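Local coordinates for protein BIM1 (PDB 4E61), which binds microtubules, associating with their plus ends as a member of the EB1 (MAPRE) family, here represented by its dimeric C-terminal EB1-like region, at the interface of chains A and B. Numbering follows the deposited sequence. Chains: chain A/B, Protein BIM1.

Contact 1: the interface of chains A and B. Residues chain A 38, 41, 44-45; chain B 37, 40, 44.
In the C-terminal half of helix 2-63, where it forms a parallel two-stranded coiled coil with its partner, A:Arg41 reaches B:Glu40, while A:Tyr44 and A:Phe45 pack against B:Tyr44 from the same side, A:Phe45 over the ring and A:Tyr44 against CB and CG at its root. Residues 37, 41 and 44 follow the four-then-three spacing of a coiled-coil core, and residues 38, 40 and 45 flank it.

The polar half of the patch is a salt bridge. NH1 of the A:Arg41 guanidinium lies 2.9 Å from OE1 of the B:Glu40 carboxylate. The two planes are nearly coplanar, 20° apart, with the carboxylate carbon at the guanidinium edge, yet no N-H is aimed at OE1, making this chiefly a charge pairing. An arginine suits this core-line site because its long chain, bent at chi2 and chi3, carries the charge out to the flank, where the extended B:Glu40 meets it. The same NH1 also touches a methyl of the B:Leu37 side chain, CD2, at 3.7 Å, and the two side chains cross at about a right angle.

The other half of the patch is aromatic. A:Phe45 turns its rim onto B:Tyr44, with the planes 86° apart and centroids separated by 4.9 Å. Its CE1 stands over the centre of the tyrosine ring, so the polarised C-H edge of one ring meets the electron-rich face of the other.

The two copies of Tyr44 differ. In A:Tyr44, CG lies between the backbone N and the carbonyl carbon (chi1 69°), which lays the rim of one ring face over CA of A:Arg41 in its own chain. In B:Tyr44, CG is anti to the carbonyl carbon. The two tyrosines thus do not obey the two-fold symmetry of the dimer in this detail: A:Tyr44 CE1 packs 3.5 Å from B:Tyr44 CB, and the A:Tyr44 phenol oxygen OH rests 3.7 Å from B:Tyr44 CD2.

Contact 2: the interface of chains A and B. Residues chain A 16-17, 19-20, 23; chain B 16, 19-20, 23-24.
A:Ile20 and B:Ile20 meet within the N-terminal half of the parallel coiled coil, where residues 16, 20 and 23 form successive core layers. The main interaction is apolar packing. A:Ile20 CG2 lies 3.7 Å from B:Ile20 CG1, and the same A:Ile20 presents CB to the B:Leu23 methyl CD1 at 3.8 Å. Branched isoleucine fills the width between the helices, while leucine extends a forked tip across it: A:Leu23 CB packs 3.8 Å from B:Leu23 CD1. With CG1 anti to the carbonyl carbon (chi1 -76°), B:Ile20 sends its CD1 towards the other chain, 3.7 Å from CB of A:Ser16. An alanine in place of B:Ile20 would probably open a gap beside A:Ile20 CG2 and leave A:Ser16 CB without its apolar neighbour.

Mixed polar-apolar contacts border this core, with no nitrogen or oxygen of one chain within bonding distance of the other in this patch. The A:Thr19 hydroxyl OG1 sits against B:Ile20 CD1, but its torsion is far from staggered and the closeness should be read cautiously. Serine, small and short, makes a slender layer: OG of A:Ser16 approaches B:Ser16 CB at 3.4 Å, while the two serine hydroxyl oxygens, A:Ser16 OG and B:Ser16 OG, stay 3.8 Å apart. On the flank, the amide oxygen of B:Asn24, OD1, lies 3.7 Å from both A:Leu23 CD1 and CD2.

Contact 1: the interface of chains A and B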
# COMPACT_ATOMS: atom_id res chain seq x y z
N GLU A 38 -2.24 0.89 -3.32
CA GLU A 38 -1.54 0.91 -4.61
C GLU A 38 -1.37 2.33 -5.17
O GLU A 38 -0.38 2.60 -5.85
CB GLU A 38 -2.22 -0.01 -5.63
CG GLU A 38 -1.94 -1.48 -5.35
CD GLU A 38 -2.71 -2.50 -6.19
OE1 GLU A 38 -3.68 -2.11 -6.87
OE2 GLU A 38 -2.33 -3.69 -6.14
N ARG A 41 1.47 3.97 -3.01
CA ARG A 41 2.66 3.33 -3.51
C ARG A 41 3.21 4.00 -4.76
O ARG A 41 4.40 4.34 -4.78
CB ARG A 41 2.32 1.88 -3.79
CG ARG A 41 3.42 0.92 -3.40
CD ARG A 41 4.07 0.33 -4.62
NE ARG A 41 3.13 -0.39 -5.49
CZ ARG A 41 2.74 -1.64 -5.30
NH1 ARG A 41 3.17 -2.33 -4.25
NH2 ARG A 41 1.91 -2.22 -6.16
N TYR A 44 4.50 7.55 -3.62
CA TYR A 44 5.76 7.50 -2.88
C TYR A 44 6.93 6.91 -3.68
O TYR A 44 8.07 7.37 -3.50
CB TYR A 44 5.62 7.05 -1.40
CG TYR A 44 5.24 5.61 -1.14
CD1 TYR A 44 6.13 4.57 -1.43
CD2 TYR A 44 4.07 5.28 -0.46
CE1 TYR A 44 5.80 3.24 -1.18
CE2 TYR A 44 3.74 3.96 -0.18
CZ TYR A 44 4.61 2.94 -0.53
OH TYR A 44 4.29 1.61 -0.27
N PHE A 45 6.65 6.01 -4.65
CA PHE A 45 7.68 5.48 -5.57
C PHE A 45 8.18 6.57 -6.50
O PHE A 45 9.40 6.66 -6.70
CB PHE A 45 7.21 4.24 -6.36
CG PHE A 45 7.40 2.92 -5.64
CD1 PHE A 45 8.00 2.88 -4.39
CD2 PHE A 45 7.01 1.73 -6.23
CE1 PHE A 45 8.17 1.66 -3.72
CE2 PHE A 45 7.22 0.51 -5.57
CZ PHE A 45 7.76 0.48 -4.31
N LEU B 37 0.87 -5.38 1.39
CA LEU B 37 0.89 -3.97 1.04
C LEU B 37 1.14 -3.10 2.25
O LEU B 37 1.83 -2.10 2.13
CB LEU B 37 -0.38 -3.55 0.31
CG LEU B 37 -0.56 -4.04 -1.14
CD1 LEU B 37 -2.02 -3.94 -1.57
CD2 LEU B 37 0.32 -3.27 -2.13
N GLU B 40 4.98 -3.55 3.26
CA GLU B 40 5.76 -2.77 2.30
C GLU B 40 5.68 -1.28 2.68
O GLU B 40 6.71 -0.61 2.75
CB GLU B 40 5.18 -2.90 0.89
CG GLU B 40 5.47 -4.20 0.16
CD GLU B 40 4.88 -4.26 -1.25
OE1 GLU B 40 4.69 -3.19 -1.88
OE2 GLU B 40 4.63 -5.39 -1.73
N TYR B 44 8.68 1.47 3.42
CA TYR B 44 8.91 2.65 2.59
C TYR B 44 8.65 3.94 3.31
O TYR B 44 9.39 4.90 3.09
CB TYR B 44 8.14 2.57 1.29
CG TYR B 44 8.61 1.46 0.39
CD1 TYR B 44 9.86 1.51 -0.22
CD2 TYR B 44 7.79 0.37 0.10
CE1 TYR B 44 10.31 0.49 -1.06
CE2 TYR B 44 8.22 -0.65 -0.74
CZ TYR B 44 9.49 -0.59 -1.31
OH TYR B 44 9.91 -1.59 -2.15

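Contact 2: the interface of chains A and B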
# COMPACT_ATOMS: atom_id res chain seq x y z
N SER A 16 -28.59 -17.53 4.09
CA SER A 16 -27.33 -17.71 3.37
C SER A 16 -27.17 -16.72 2.19
O SER A 16 -26.05 -16.29 1.94
CB SER A 16 -27.09 -19.16 2.98
OG SER A 16 -27.84 -19.56 1.85
N GLN A 17 -28.29 -16.28 1.56
CA GLN A 17 -28.30 -15.28 0.50
C GLN A 17 -27.93 -13.89 1.07
O GLN A 17 -27.41 -13.04 0.33
CB GLN A 17 -29.66 -15.23 -0.20
CG GLN A 17 -29.96 -16.40 -1.16
CD GLN A 17 -31.46 -16.51 -1.49
OE1 GLN A 17 -32.35 -16.11 -0.72
NE2 GLN A 17 -31.78 -17.08 -2.65
N THR A 19 -25.81 -13.58 3.79
CA THR A 19 -24.38 -13.66 4.05
C THR A 19 -23.60 -13.44 2.74
O THR A 19 -22.68 -12.62 2.75
CB THR A 19 -23.94 -14.82 4.96
OG1 THR A 19 -23.37 -15.87 4.22
CG2 THR A 19 -24.98 -15.27 5.98
N ILE A 20 -24.05 -14.02 1.59
CA ILE A 20 -23.37 -13.71 0.33
C ILE A 20 -23.38 -12.19 0.07
O ILE A 20 -22.33 -11.63 -0.21
CB ILE A 20 -23.62 -14.60 -0.94
CG1 ILE A 20 -24.31 -13.87 -2.09
CG2 ILE A 20 -24.19 -15.99 -0.69
CD1 ILE A 20 -23.46 -13.71 -3.28
N LEU A 23 -20.83 -10.59 2.28
CA LEU A 23 -19.48 -11.02 1.88
C LEU A 23 -19.05 -10.26 0.63
O LEU A 23 -17.86 -9.97 0.49
CB LEU A 23 -19.37 -12.53 1.63
CG LEU A 23 -19.48 -13.48 2.82
CD1 LEU A 23 -19.46 -14.94 2.35
CD2 LEU A 23 -18.40 -13.23 3.86
N SER B 16 -25.75 -22.11 -2.74
CA SER B 16 -25.44 -20.90 -1.97
C SER B 16 -24.25 -21.11 -1.03
O SER B 16 -23.39 -20.24 -0.93
CB SER B 16 -26.66 -20.43 -1.18
OG SER B 16 -27.41 -19.46 -1.90
N THR B 19 -21.06 -20.77 -2.98
CA THR B 19 -20.71 -19.36 -3.19
C THR B 19 -20.05 -18.80 -1.94
O THR B 19 -18.97 -18.22 -2.05
CB THR B 19 -21.94 -18.57 -3.62
OG1 THR B 19 -22.52 -19.19 -4.76
CG2 THR B 19 -21.65 -17.10 -3.88
N ILE B 20 -20.64 -19.06 -0.75
CA ILE B 20 -20.07 -18.64 0.54
C ILE B 20 -18.63 -19.18 0.70
O ILE B 20 -17.75 -18.45 1.17
CB ILE B 20 -21.02 -18.96 1.74
CG1 ILE B 20 -22.20 -17.95 1.78
CG2 ILE B 20 -20.28 -18.99 3.08
CD1 ILE B 20 -23.47 -18.45 2.38
N LEU B 23 -16.40 -17.21 -1.76
CA LEU B 23 -16.29 -15.80 -1.34
C LEU B 23 -15.38 -15.69 -0.13
O LEU B 23 -14.69 -14.68 0.00
CB LEU B 23 -17.67 -15.16 -1.03
CG LEU B 23 -18.63 -14.90 -2.18
CD1 LEU B 23 -19.91 -14.31 -1.68
CD2 LEU B 23 -18.05 -13.98 -3.24
N ASN B 24 -15.37 -16.72 0.75
CA ASN B 24 -14.50 -16.76 1.92
C ASN B 24 -13.05 -16.93 1.48
O ASN B 24 -12.15 -16.36 2.11
CB ASN B 24 -14.89 -17.88 2.88
CG ASN B 24 -16.06 -17.56 3.79
OD1 ASN B 24 -16.46 -16.40 3.97
ND2 ASN B 24 -16.60 -18.58 4.43

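Contact 1 and contact 2 lie on the same pair of helices, helix 2-63 of chains A and B, with the centres of their C-alpha atoms about 32 Å apart. They share no residue; contact 2 belongs to the N-terminal part of the coiled coil and contact 1 to the part approaching the C-terminal helix 84-101. Contact 2 joins the helices mainly through aliphatic layers, with serine, threonine and asparagine around them, whereas contact 1 adds charge pairing and aromatic rings. Together they suggest a long dimer seam whose composition changes along its length, with pairing at separate points probably helping to keep the chains in parallel register.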